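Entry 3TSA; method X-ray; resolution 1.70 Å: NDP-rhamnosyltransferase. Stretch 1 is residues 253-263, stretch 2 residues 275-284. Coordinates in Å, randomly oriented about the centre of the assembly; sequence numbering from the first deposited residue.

Stretch 1 (253-263) AVIAVPPEHRA
Stretch 2 275-284: AESVPLNLFL

The most unusual feature of this contact is the guanidinium of Arg262, which reaches back over its own loop to fasten both stretches. NE and NH2 of Arg262 donate to Val257 O at 2.9 and 3.0 Å, a forked bond within stretch 1. Arg262 NH2 also donates across the gap to Ser277 OG at 2.9 Å, near the guanidinium plane. Over one face lies Ala275 O, 3.6 Å from Arg262 CZ.

The side chain is nearly extended beyond chi1: m, t, t, with chi4 at 165°. Its CA-to-CB bond points toward stretch 2. A long side chain with several donors suits this place, where backbone carbonyls and a hydroxyl gather. Glu276 adds only charge. Glu276 OE1 is 4.0 Å from Arg262 NH1, well out of the guanidinium plane, too far for a salt bridge. Glu276 CB points away, but its m, m rotamer brings the end nearer.

Stretch 1 enters as a strand, 253-256, with phi near -100° and psi near 119° through Ile255, and Ala256 at -116/94. Val257 (-134/162) and Pro258 (-64/154) stay extended. The chain then turns: Pro259 is at -49/-47, His261 N bonds to Pro258 O at 2.9 Å, and Arg262 N bonds to Pro259 O at 3.1 Å.

The backbones meet at Ala256 and Ala275, whose CA atoms are 5.2 Å apart. One direct backbone hydrogen bond crosses, Ala275 N to Ile255 O, at 2.8 Å and 167°. Water 1 extends this link. It accepts from Val257 N at 2.9 Å and lies within donating reach of Ile255 O (2.8 Å) and Ala275 O (2.9 Å).

Ala275 is at -75/135. Ser277 has the left-handed pair 56/54, and Ser277 N makes a weak bond to Ala275 O at 3.1 Å. Its chi1 is m. After Val278 and Pro279 the chain coils helically through 280-282. Phe283 N bonds to Leu280 O at 3.1 Å, and Leu284 N to the same oxygen at 2.9 Å.

Alternate strand residues Val254 and Ala256 point toward stretch 2, while Ile255 points away. Val254 (t) places CG1 3.7 Å from Phe283 CE1 and 4.2 Å from Ala275 CB. Phe283 has chi1 p and chi2 86°. Ala256 CB lies 4.3 Å from Leu280 CD1; Leu280 has chi1 at -138°, between wells, and chi2 p. Val254, Ala275, Leu280 and Phe283 are buried in the assembly, which suits their apolar side chains. The two stretches bury 380 Å², both sides summed.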

ATOM      1  N   ALA A 253      28.088 -12.044  -3.776  1.00 18.48           N
ATOM      2  CA  ALA A 253      27.602 -10.757  -3.191  1.00 19.38           C
ATOM      3  C   ALA A 253      26.350 -10.286  -3.902  1.00 19.42           C
ATOM      4  O   ALA A 253      26.352 -10.196  -5.127  1.00 20.82           O
ATOM      5  CB  ALA A 253      28.719  -9.691  -3.291  1.00 19.86           C
ATOM      6  N   VAL A 254      25.216 -10.097  -3.209  1.00 18.62           N
ATOM      7  CA  VAL A 254      24.034  -9.521  -3.876  1.00 16.87           C
ATOM      8  C   VAL A 254      23.984  -8.088  -3.415  1.00 17.11           C
ATOM      9  O   VAL A 254      23.877  -7.846  -2.216  1.00 15.10           O
ATOM     10  CB  VAL A 254      22.673 -10.261  -3.522  1.00 18.26           C
ATOM     11  CG1 VAL A 254      21.445  -9.505  -4.064  1.00 19.01           C
ATOM     12  CG2 VAL A 254      22.678 -11.703  -4.039  1.00 18.65           C
ATOM     13  N   ILE A 255      24.093  -7.140  -4.347  1.00 16.27           N
ATOM     14  CA  ILE A 255      24.282  -5.722  -3.936  1.00 16.46           C
ATOM     15  C   ILE A 255      22.991  -4.971  -4.178  1.00 18.22           C
ATOM     16  O   ILE A 255      22.481  -4.879  -5.326  1.00 16.81           O
ATOM     17  CB  ILE A 255      25.456  -5.038  -4.686  1.00 16.63           C
ATOM     18  CG1 ILE A 255      26.779  -5.687  -4.337  1.00 17.82           C
ATOM     19  CG2 ILE A 255      25.613  -3.613  -4.225  1.00 15.94           C
ATOM     20  CD1 ILE A 255      27.840  -5.526  -5.436  1.00 21.51           C
ATOM     21  N   ALA A 256      22.420  -4.470  -3.070  1.00 16.97           N
ATOM     22  CA  ALA A 256      21.116  -3.790  -3.075  1.00 18.60           C
ATOM     23  C   ALA A 256      21.313  -2.314  -2.661  1.00 20.18           C
ATOM     24  O   ALA A 256      21.397  -2.019  -1.451  1.00 21.46           O
ATOM     25  CB  ALA A 256      20.108  -4.517  -2.132  1.00 19.15           C
ATOM     26  N   VAL A 257      21.476  -1.404  -3.631  1.00 20.82           N
ATOM     27  CA  VAL A 257      21.651   0.030  -3.344  1.00 19.96           C
ATOM     28  C   VAL A 257      20.728   0.779  -4.291  1.00 20.17           C
ATOM     29  O   VAL A 257      20.300   0.162  -5.268  1.00 20.36           O
ATOM     30  CB  VAL A 257      23.111   0.519  -3.468  1.00 21.91           C
ATOM     31  CG1 VAL A 257      24.009  -0.318  -2.532  1.00 22.08           C
ATOM     32  CG2 VAL A 257      23.583   0.527  -4.923  1.00 21.49           C
ATOM     33  N   PRO A 258      20.409   2.063  -4.011  1.00 19.27           N
ATOM     34  CA  PRO A 258      19.476   2.842  -4.838  1.00 21.57           C
ATOM     35  C   PRO A 258      20.025   3.029  -6.223  1.00 23.60           C
ATOM     36  O   PRO A 258      21.255   3.073  -6.383  1.00 22.09           O
ATOM     37  CB  PRO A 258      19.482   4.213  -4.141  1.00 22.47           C
ATOM     38  CG  PRO A 258      19.720   3.837  -2.703  1.00 20.61           C
ATOM     39  CD  PRO A 258      20.819   2.845  -2.827  1.00 21.86           C
ATOM     40  N   PRO A 259      19.149   3.212  -7.221  1.00 25.04           N
ATOM     41  CA  PRO A 259      19.578   3.350  -8.605  1.00 27.16           C
ATOM     42  C   PRO A 259      20.728   4.359  -8.813  1.00 29.15           C
ATOM     43  O   PRO A 259      21.731   4.028  -9.495  1.00 28.79           O
ATOM     44  CB  PRO A 259      18.310   3.859  -9.323  1.00 27.84           C
ATOM     45  CG  PRO A 259      17.171   3.438  -8.489  1.00 27.34           C
ATOM     46  CD  PRO A 259      17.689   3.393  -7.049  1.00 26.60           C
ATOM     47  N   GLU A 260      20.622   5.553  -8.228  1.00 30.69           N
ATOM     48  CA  GLU A 260      21.704   6.571  -8.456  1.00 32.63           C
ATOM     49  C   GLU A 260      23.066   6.232  -7.827  1.00 32.56           C
ATOM     50  O   GLU A 260      24.090   6.804  -8.200  1.00 35.57           O
ATOM     51  CB  GLU A 260      21.263   7.979  -8.074  1.00 32.93           C
ATOM     52  CG  GLU A 260      21.222   8.234  -6.577  1.00 34.19           C
ATOM     53  CD  GLU A 260      19.958   7.694  -5.887  1.00 39.66           C
ATOM     54  OE1 GLU A 260      19.063   7.026  -6.508  1.00 40.40           O
ATOM     55  OE2 GLU A 260      19.888   7.950  -4.674  1.00 38.95           O
ATOM     56  N   HIS A 261      23.090   5.273  -6.901  1.00 31.11           N
ATOM     57  CA  HIS A 261      24.357   4.831  -6.314  1.00 29.47           C
ATOM     58  C   HIS A 261      24.998   3.620  -7.008  1.00 29.69           C
ATOM     59  O   HIS A 261      26.063   3.168  -6.592  1.00 30.04           O
ATOM     60  CB  HIS A 261      24.199   4.587  -4.796  1.00 29.99           C
ATOM     61  CG  HIS A 261      23.766   5.803  -4.028  1.00 28.35           C
ATOM     62  ND1 HIS A 261      24.601   6.873  -3.793  1.00 26.97           N
ATOM     63  CD2 HIS A 261      22.602   6.087  -3.386  1.00 26.86           C
ATOM     64  CE1 HIS A 261      23.948   7.796  -3.101  1.00 20.66           C
ATOM     65  NE2 HIS A 261      22.740   7.340  -2.829  1.00 27.96           N
ATOM     66  N   ARG A 262      24.357   3.123  -8.075  1.00 29.39           N
ATOM     67  CA  ARG A 262      24.793   1.919  -8.750  1.00 30.40           C
ATOM     68  C   ARG A 262      26.016   2.249  -9.614  1.00 30.24           C
ATOM     69  O   ARG A 262      26.906   1.414  -9.809  1.00 31.07           O
ATOM     70  CB  ARG A 262      23.593   1.279  -9.533  1.00 30.63           C
ATOM     71  CG  ARG A 262      22.586   0.607  -8.543  1.00 30.83           C
ATOM     72  CD  ARG A 262      21.296   0.050  -9.164  1.00 32.21           C
ATOM     73  NE  ARG A 262      20.284  -0.081  -8.110  1.00 33.80           N
ATOM     74  CZ  ARG A 262      18.984  -0.264  -8.291  1.00 31.07           C
ATOM     75  NH1 ARG A 262      18.510  -0.334  -9.514  1.00 29.21           N
ATOM     76  NH2 ARG A 262      18.154  -0.372  -7.230  1.00 27.22           N
ATOM     77  N   ALA A 263      26.114   3.505 -10.048  1.00 31.62           N
ATOM     78  CA  ALA A 263      27.275   3.940 -10.847  1.00 32.70           C
ATOM     79  C   ALA A 263      28.626   3.897 -10.083  1.00 33.51           C
ATOM     80  O   ALA A 263      29.706   3.769 -10.687  1.00 34.95           O
ATOM     81  CB  ALA A 263      27.000   5.355 -11.429  1.00 33.04           C
ATOM     82  N   ALA A 275      21.291  -5.914  -7.609  1.00 25.32           N
ATOM     83  CA  ALA A 275      19.830  -6.196  -7.559  1.00 25.28           C
ATOM     84  C   ALA A 275      19.067  -5.009  -8.127  1.00 25.87           C
ATOM     85  O   ALA A 275      19.361  -3.841  -7.809  1.00 26.78           O
ATOM     86  CB  ALA A 275      19.340  -6.541  -6.127  1.00 24.38           C
ATOM     87  N   GLU A 276      18.089  -5.297  -8.969  1.00 24.57           N
ATOM     88  CA  GLU A 276      17.385  -4.253  -9.711  1.00 28.26           C
ATOM     89  C   GLU A 276      16.200  -3.666  -8.941  1.00 26.70           C
ATOM     90  O   GLU A 276      15.062  -3.976  -9.271  1.00 29.71           O
ATOM     91  CB  GLU A 276      16.905  -4.827 -11.059  1.00 29.21           C
ATOM     92  CG  GLU A 276      17.946  -4.790 -12.162  1.00 32.96           C
ATOM     93  CD  GLU A 276      18.251  -3.366 -12.602  1.00 35.83           C
ATOM     94  OE1 GLU A 276      19.421  -2.941 -12.409  1.00 40.53           O
ATOM     95  OE2 GLU A 276      17.326  -2.649 -13.054  1.00 33.18           O
ATOM     96  N   SER A 277      16.461  -2.886  -7.906  1.00 25.77           N
ATOM     97  CA  SER A 277      15.384  -2.262  -7.049  1.00 25.07           C
ATOM     98  C   SER A 277      14.451  -3.356  -6.489  1.00 23.74           C
ATOM     99  O   SER A 277      13.240  -3.337  -6.683  1.00 24.01           O
ATOM    100  CB  SER A 277      14.573  -1.215  -7.810  1.00 26.09           C
ATOM    101  OG  SER A 277      15.328  -0.044  -7.962  1.00 29.26           O
ATOM    102  N   VAL A 278      15.024  -4.349  -5.837  1.00 20.50           N
ATOM    103  CA  VAL A 278      14.245  -5.520  -5.452  1.00 19.17           C
ATOM    104  C   VAL A 278      14.126  -5.484  -3.927  1.00 19.74           C
ATOM    105  O   VAL A 278      15.140  -5.549  -3.245  1.00 19.08           O
ATOM    106  CB  VAL A 278      14.959  -6.881  -5.789  1.00 17.70           C
ATOM    107  CG1 VAL A 278      14.076  -8.082  -5.235  1.00 17.02           C
ATOM    108  CG2 VAL A 278      15.194  -7.049  -7.293  1.00 20.30           C
ATOM    109  N   PRO A 279      12.893  -5.411  -3.394  1.00 19.20           N
ATOM    110  CA  PRO A 279      12.632  -5.414  -1.943  1.00 19.39           C
ATOM    111  C   PRO A 279      13.365  -6.572  -1.266  1.00 19.43           C
ATOM    112  O   PRO A 279      13.213  -7.746  -1.669  1.00 18.82           O
ATOM    113  CB  PRO A 279      11.106  -5.688  -1.899  1.00 19.39           C
ATOM    114  CG  PRO A 279      10.611  -4.867  -3.058  1.00 20.53           C
ATOM    115  CD  PRO A 279      11.650  -5.192  -4.162  1.00 18.75           C
ATOM    116  N   LEU A 280      14.138  -6.227  -0.226  1.00 18.42           N
ATOM    117  CA  LEU A 280      14.944  -7.195   0.467  1.00 21.25           C
ATOM    118  C   LEU A 280      14.223  -8.484   0.830  1.00 20.28           C
ATOM    119  O   LEU A 280      14.741  -9.580   0.700  1.00 19.38           O
ATOM    120  CB  LEU A 280      15.395  -6.480   1.737  1.00 21.60           C
ATOM    121  CG  LEU A 280      16.805  -6.708   2.096  1.00 29.37           C
ATOM    122  CD1 LEU A 280      17.598  -6.229   0.906  1.00 31.34           C
ATOM    123  CD2 LEU A 280      17.030  -5.921   3.416  1.00 30.86           C
ATOM    124  N   ASN A 281      13.011  -8.362   1.333  1.00 18.60           N
ATOM    125  CA  ASN A 281      12.341  -9.498   1.861  1.00 19.75           C
ATOM    126  C   ASN A 281      12.004 -10.534   0.804  1.00 19.21           C
ATOM    127  O   ASN A 281      11.763 -11.688   1.116  1.00 20.66           O
ATOM    128  CB  ASN A 281      11.075  -8.988   2.610  1.00 20.13           C
ATOM    129  CG  ASN A 281       9.989  -8.590   1.687  1.00 24.31           C
ATOM    130  OD1 ASN A 281       9.798  -7.404   1.383  1.00 31.83           O
ATOM    131  ND2 ASN A 281       9.246  -9.577   1.216  1.00 22.60           N
ATOM    132  N   LEU A 282      12.006 -10.142  -0.468  1.00 20.55           N
ATOM    133  CA  LEU A 282      11.711 -11.093  -1.542  1.00 18.19           C
ATOM    134  C   LEU A 282      12.806 -12.158  -1.718  1.00 20.06           C
ATOM    135  O   LEU A 282      12.517 -13.271  -2.191  1.00 20.91           O
ATOM    136  CB  LEU A 282      11.476 -10.324  -2.850  1.00 18.59           C
ATOM    137  CG  LEU A 282      10.257  -9.388  -2.811  1.00 18.94           C
ATOM    138  CD1 LEU A 282      10.085  -8.593  -4.113  1.00 19.21           C
ATOM    139  CD2 LEU A 282       8.997 -10.272  -2.498  1.00 19.09           C
ATOM    140  N   PHE A 283      14.037 -11.877  -1.298  1.00 16.27           N
ATOM    141  CA  PHE A 283      15.136 -12.831  -1.526  1.00 16.38           C
ATOM    142  C   PHE A 283      16.039 -13.047  -0.322  1.00 15.58           C
ATOM    143  O   PHE A 283      16.936 -13.905  -0.328  1.00 15.39           O
ATOM    144  CB  PHE A 283      16.001 -12.366  -2.692  1.00 16.56           C
ATOM    145  CG  PHE A 283      16.743 -11.071  -2.418  1.00 14.90           C
ATOM    146  CD1 PHE A 283      17.967 -11.074  -1.781  1.00 14.90           C
ATOM    147  CD2 PHE A 283      16.223  -9.870  -2.862  1.00 15.39           C
ATOM    148  CE1 PHE A 283      18.671  -9.867  -1.583  1.00 14.00           C
ATOM    149  CE2 PHE A 283      16.874  -8.684  -2.649  1.00 15.41           C
ATOM    150  CZ  PHE A 283      18.114  -8.679  -1.974  1.00 16.86           C
ATOM    151  N   LEU A 284      15.841 -12.267   0.727  1.00 17.14           N
ATOM    152  CA  LEU A 284      16.773 -12.349   1.815  1.00 17.15           C
ATOM    153  C   LEU A 284      16.858 -13.730   2.500  1.00 16.52           C
ATOM    154  O   LEU A 284      17.921 -14.106   3.034  1.00 15.79           O
ATOM    155  CB  LEU A 284      16.523 -11.204   2.803  1.00 17.34           C
ATOM    156  CG  LEU A 284      17.734 -10.745   3.583  1.00 17.91           C
ATOM    157  CD1 LEU A 284      19.032 -10.316   2.793  1.00 17.50           C
ATOM    158  CD2 LEU A 284      17.317  -9.625   4.536  1.00 17.52           C
TER
HETATM  159  O   HOH W   1      21.470  -2.488  -6.351  1.00 23.11           O
HETATM  160  O   HOH W   2      18.492  -2.440  -5.199  1.00 31.65           O